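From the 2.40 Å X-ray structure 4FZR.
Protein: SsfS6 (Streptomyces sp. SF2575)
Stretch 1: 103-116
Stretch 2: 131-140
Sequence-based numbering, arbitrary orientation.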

# COMPACT_ATOMS: atom_id res chain seq x y z
N GLY A 103 -29.41 6.21 7.51
CA GLY A 103 -28.77 6.27 6.21
C GLY A 103 -27.74 5.16 6.07
O GLY A 103 -27.80 4.36 5.13
N TYR A 104 -26.81 5.11 7.01
CA TYR A 104 -25.79 4.06 7.02
C TYR A 104 -26.42 2.67 7.05
O TYR A 104 -25.83 1.71 6.55
CB TYR A 104 -24.86 4.23 8.22
CG TYR A 104 -23.85 5.34 8.04
CD1 TYR A 104 -22.89 5.28 7.04
CD2 TYR A 104 -23.85 6.45 8.89
CE1 TYR A 104 -21.97 6.30 6.88
CE2 TYR A 104 -22.93 7.46 8.73
CZ TYR A 104 -21.99 7.38 7.73
OH TYR A 104 -21.07 8.39 7.58
N GLY A 105 -27.60 2.56 7.64
CA GLY A 105 -28.31 1.30 7.68
C GLY A 105 -28.84 0.91 6.31
O GLY A 105 -28.88 -0.26 5.95
N ARG A 106 -29.24 1.91 5.54
CA ARG A 106 -29.80 1.66 4.22
C ARG A 106 -28.70 1.45 3.19
O ARG A 106 -28.94 0.87 2.13
CB ARG A 106 -30.72 2.81 3.80
CG ARG A 106 -31.95 2.96 4.68
CD ARG A 106 -32.99 3.85 4.04
NE ARG A 106 -32.61 5.26 4.04
CZ ARG A 106 -32.80 6.10 5.06
NH1 ARG A 106 -33.37 5.67 6.18
NH2 ARG A 106 -32.42 7.36 4.95
N LEU A 107 -27.50 1.94 3.49
CA LEU A 107 -26.34 1.69 2.64
C LEU A 107 -26.05 0.20 2.61
O LEU A 107 -25.61 -0.34 1.59
CB LEU A 107 -25.12 2.45 3.16
CG LEU A 107 -23.77 2.09 2.52
CD1 LEU A 107 -23.81 2.28 1.02
CD2 LEU A 107 -22.64 2.90 3.15
N VAL A 108 -26.31 -0.47 3.73
CA VAL A 108 -26.11 -1.91 3.83
C VAL A 108 -26.97 -2.66 2.82
O VAL A 108 -26.53 -3.67 2.26
CB VAL A 108 -26.47 -2.41 5.23
CG1 VAL A 108 -26.29 -3.91 5.32
CG2 VAL A 108 -25.61 -1.71 6.27
N LEU A 109 -28.18 -2.17 2.60
CA LEU A 109 -29.14 -2.82 1.71
C LEU A 109 -28.68 -2.81 0.26
O LEU A 109 -29.04 -3.68 -0.53
CB LEU A 109 -30.50 -2.13 1.81
CG LEU A 109 -31.13 -2.06 3.21
CD1 LEU A 109 -32.52 -1.44 3.14
CD2 LEU A 109 -31.19 -3.44 3.83
N ARG A 110 -27.88 -1.81 -0.09
CA ARG A 110 -27.34 -1.71 -1.44
C ARG A 110 -26.15 -2.65 -1.64
O ARG A 110 -25.82 -3.01 -2.77
CB ARG A 110 -26.90 -0.27 -1.73
CG ARG A 110 -27.98 0.77 -1.47
CD ARG A 110 -29.10 0.72 -2.51
NE ARG A 110 -28.69 1.31 -3.78
CZ ARG A 110 -28.72 2.62 -4.03
NH1 ARG A 110 -29.12 3.48 -3.11
NH2 ARG A 110 -28.33 3.07 -5.22
N MSE A 111 -25.51 -3.05 -0.54
CA MSE A 111 -24.23 -3.76 -0.59
C MSE A 111 -24.31 -5.24 -0.22
O MSE A 111 -23.51 -6.04 -0.71
CB MSE A 111 -23.23 -3.08 0.34
CG MSE A 111 -22.60 -1.80 -0.20
SE MSE A 111 -21.39 -0.95 1.08
CE MSE A 111 -20.54 0.33 -0.13
N ARG A 112 -25.26 -5.60 0.63
CA ARG A 112 -25.22 -6.91 1.28
C ARG A 112 -25.25 -8.10 0.31
O ARG A 112 -24.54 -9.08 0.52
CB ARG A 112 -26.33 -7.04 2.33
CG ARG A 112 -27.75 -7.09 1.77
CD ARG A 112 -28.77 -6.94 2.90
NE ARG A 112 -30.14 -7.23 2.48
CZ ARG A 112 -30.82 -8.34 2.77
NH1 ARG A 112 -30.28 -9.30 3.50
NH2 ARG A 112 -32.06 -8.48 2.33
N ASP A 113 -26.05 -8.01 -0.74
CA ASP A 113 -26.17 -9.12 -1.69
C ASP A 113 -24.82 -9.50 -2.30
O ASP A 113 -24.42 -10.66 -2.25
CB ASP A 113 -27.17 -8.78 -2.80
CG ASP A 113 -28.61 -8.80 -2.32
OD1 ASP A 113 -28.90 -9.54 -1.35
OD2 ASP A 113 -29.44 -8.08 -2.91
N GLU A 114 -24.14 -8.52 -2.88
CA GLU A 114 -22.86 -8.78 -3.54
C GLU A 114 -21.73 -9.01 -2.54
O GLU A 114 -20.75 -9.68 -2.85
CB GLU A 114 -22.50 -7.62 -4.48
CG GLU A 114 -23.17 -7.71 -5.84
CD GLU A 114 -22.87 -9.02 -6.55
OE1 GLU A 114 -21.67 -9.35 -6.69
OE2 GLU A 114 -23.82 -9.71 -6.96
N ALA A 115 -21.87 -8.45 -1.34
CA ALA A 115 -20.86 -8.62 -0.31
C ALA A 115 -20.93 -10.03 0.27
O ALA A 115 -19.90 -10.66 0.54
CB ALA A 115 -21.02 -7.58 0.79
N LEU A 116 -22.15 -10.52 0.45
CA LEU A 116 -22.35 -11.86 0.99
C LEU A 116 -21.99 -12.92 -0.04
O LEU A 116 -21.35 -13.92 0.29
CB LEU A 116 -23.80 -12.05 1.43
CG LEU A 116 -24.08 -13.39 2.10
CD1 LEU A 116 -23.17 -13.61 3.30
CD2 LEU A 116 -25.54 -13.50 2.51
N THR A 131 -16.69 1.32 11.85
CA THR A 131 -17.81 1.25 12.80
C THR A 131 -19.19 1.54 12.21
O THR A 131 -20.19 1.01 12.69
CB THR A 131 -17.58 2.15 14.03
OG1 THR A 131 -18.78 2.22 14.81
CG2 THR A 131 -17.18 3.56 13.62
N TYR A 132 -19.27 2.37 11.17
CA TYR A 132 -20.55 2.69 10.55
C TYR A 132 -20.81 1.89 9.26
O TYR A 132 -21.88 2.01 8.67
CB TYR A 132 -20.67 4.19 10.25
CG TYR A 132 -20.70 5.07 11.48
CD1 TYR A 132 -21.08 4.57 12.72
CD2 TYR A 132 -20.36 6.42 11.40
CE1 TYR A 132 -21.11 5.39 13.84
CE2 TYR A 132 -20.39 7.24 12.50
CZ TYR A 132 -20.76 6.72 13.72
OH TYR A 132 -20.79 7.54 14.83
N SER A 133 -19.83 1.10 8.84
CA SER A 133 -20.03 0.18 7.72
C SER A 133 -20.65 -1.11 8.22
O SER A 133 -19.95 -2.09 8.50
CB SER A 133 -18.70 -0.12 7.03
OG SER A 133 -18.17 1.03 6.40
N LEU A 134 -21.97 -1.12 8.33
CA LEU A 134 -22.69 -2.22 8.98
C LEU A 134 -22.87 -3.43 8.07
O LEU A 134 -23.44 -4.44 8.49
CB LEU A 134 -24.05 -1.73 9.49
CG LEU A 134 -24.00 -0.69 10.61
CD1 LEU A 134 -25.41 -0.31 11.06
CD2 LEU A 134 -23.17 -1.20 11.78
N THR A 135 -22.39 -3.33 6.84
CA THR A 135 -22.42 -4.48 5.95
C THR A 135 -21.49 -5.56 6.50
O THR A 135 -21.77 -6.75 6.40
CB THR A 135 -21.98 -4.11 4.51
OG1 THR A 135 -22.86 -3.11 3.99
CG2 THR A 135 -22.04 -5.33 3.61
N GLY A 136 -20.39 -5.13 7.11
CA GLY A 136 -19.43 -6.05 7.70
C GLY A 136 -20.04 -6.99 8.73
O GLY A 136 -20.11 -8.19 8.49
N PRO A 137 -20.49 -6.44 9.87
CA PRO A 137 -21.13 -7.22 10.94
C PRO A 137 -22.24 -8.13 10.42
O PRO A 137 -22.41 -9.23 10.95
CB PRO A 137 -21.72 -6.14 11.85
CG PRO A 137 -20.86 -4.96 11.63
CD PRO A 137 -20.42 -5.01 10.20
N LEU A 138 -22.98 -7.68 9.42
CA LEU A 138 -24.06 -8.48 8.86
C LEU A 138 -23.52 -9.71 8.14
O LEU A 138 -23.94 -10.83 8.41
CB LEU A 138 -24.91 -7.65 7.89
CG LEU A 138 -26.07 -8.42 7.26
CD1 LEU A 138 -26.97 -9.01 8.34
CD2 LEU A 138 -26.87 -7.54 6.31
N VAL A 139 -22.58 -9.50 7.22
CA VAL A 139 -21.99 -10.61 6.48
C VAL A 139 -21.34 -11.60 7.45
O VAL A 139 -21.51 -12.81 7.31
CB VAL A 139 -20.92 -10.13 5.48
CG1 VAL A 139 -20.27 -11.32 4.78
CG2 VAL A 139 -21.54 -9.20 4.45
N ALA A 140 -20.60 -11.07 8.41
CA ALA A 140 -19.97 -11.89 9.44
C ALA A 140 -21.00 -12.74 10.18
O ALA A 140 -20.85 -13.96 10.28
CB ALA A 140 -19.21 -11.00 10.43
O HOH W 1 -23.42 1.10 6.68

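Helices that pack without a single direct hydrogen bond between them rely on shape, and this pair from SsfS6 illustrates how. Helix 103-116 runs beside the loop and helix of 131-140, the two helix axes approaching to 9.9 Å and crossing at -42°, with 569 Å² buried between the stretches.

The contact opens with Tyr104, whose ring receives Tyr132 over one face: CB of Tyr132 lies 3.9 Å from the centroid of the Tyr104 ring and only 6° off its normal, a CH-pi contact. The two rings meet obliquely, planes at 34°, with CE2 of Tyr104 3.8 Å from CD2 of Tyr132. Both hydroxyls are hydrogen-bonded elsewhere in the structure, so these large residues can be buried without leaving a polar end unsatisfied. Beside them a water bridges the backbones, donating to O of Tyr104 (2.5 Å) and O of Tyr132 (2.7 Å) and accepting from N of Leu134 (3.1 Å).

One turn on, Val108 points toward the partner and spreads its branches: CG2 lies 3.6 Å from CB of Leu134, while CG1 lies 3.8 Å from CD2 of Leu138. Here the backbones come closest, the CA atoms of Val108 and Thr135 being 5.0 Å apart. Compact Thr135 suits so narrow a gap; its OG1 sits 3.5 Å from CA of Val108 and 3.7 Å from CB of Met111, a selenomethionine whose side chain then leads away.

Arg112 contributes its aliphatic portion, CD lying 3.9 Å from CD2 of Leu138. Ala115, small enough to fit closely, places CB 3.7 Å from CG2 of Thr135 and 4.0 Å from CG2 of Val139. Leu116 starts sideways, but its end comes nearer, bringing CD1 within 4.0 Å of CG1 of Val139 and closing the apolar seam.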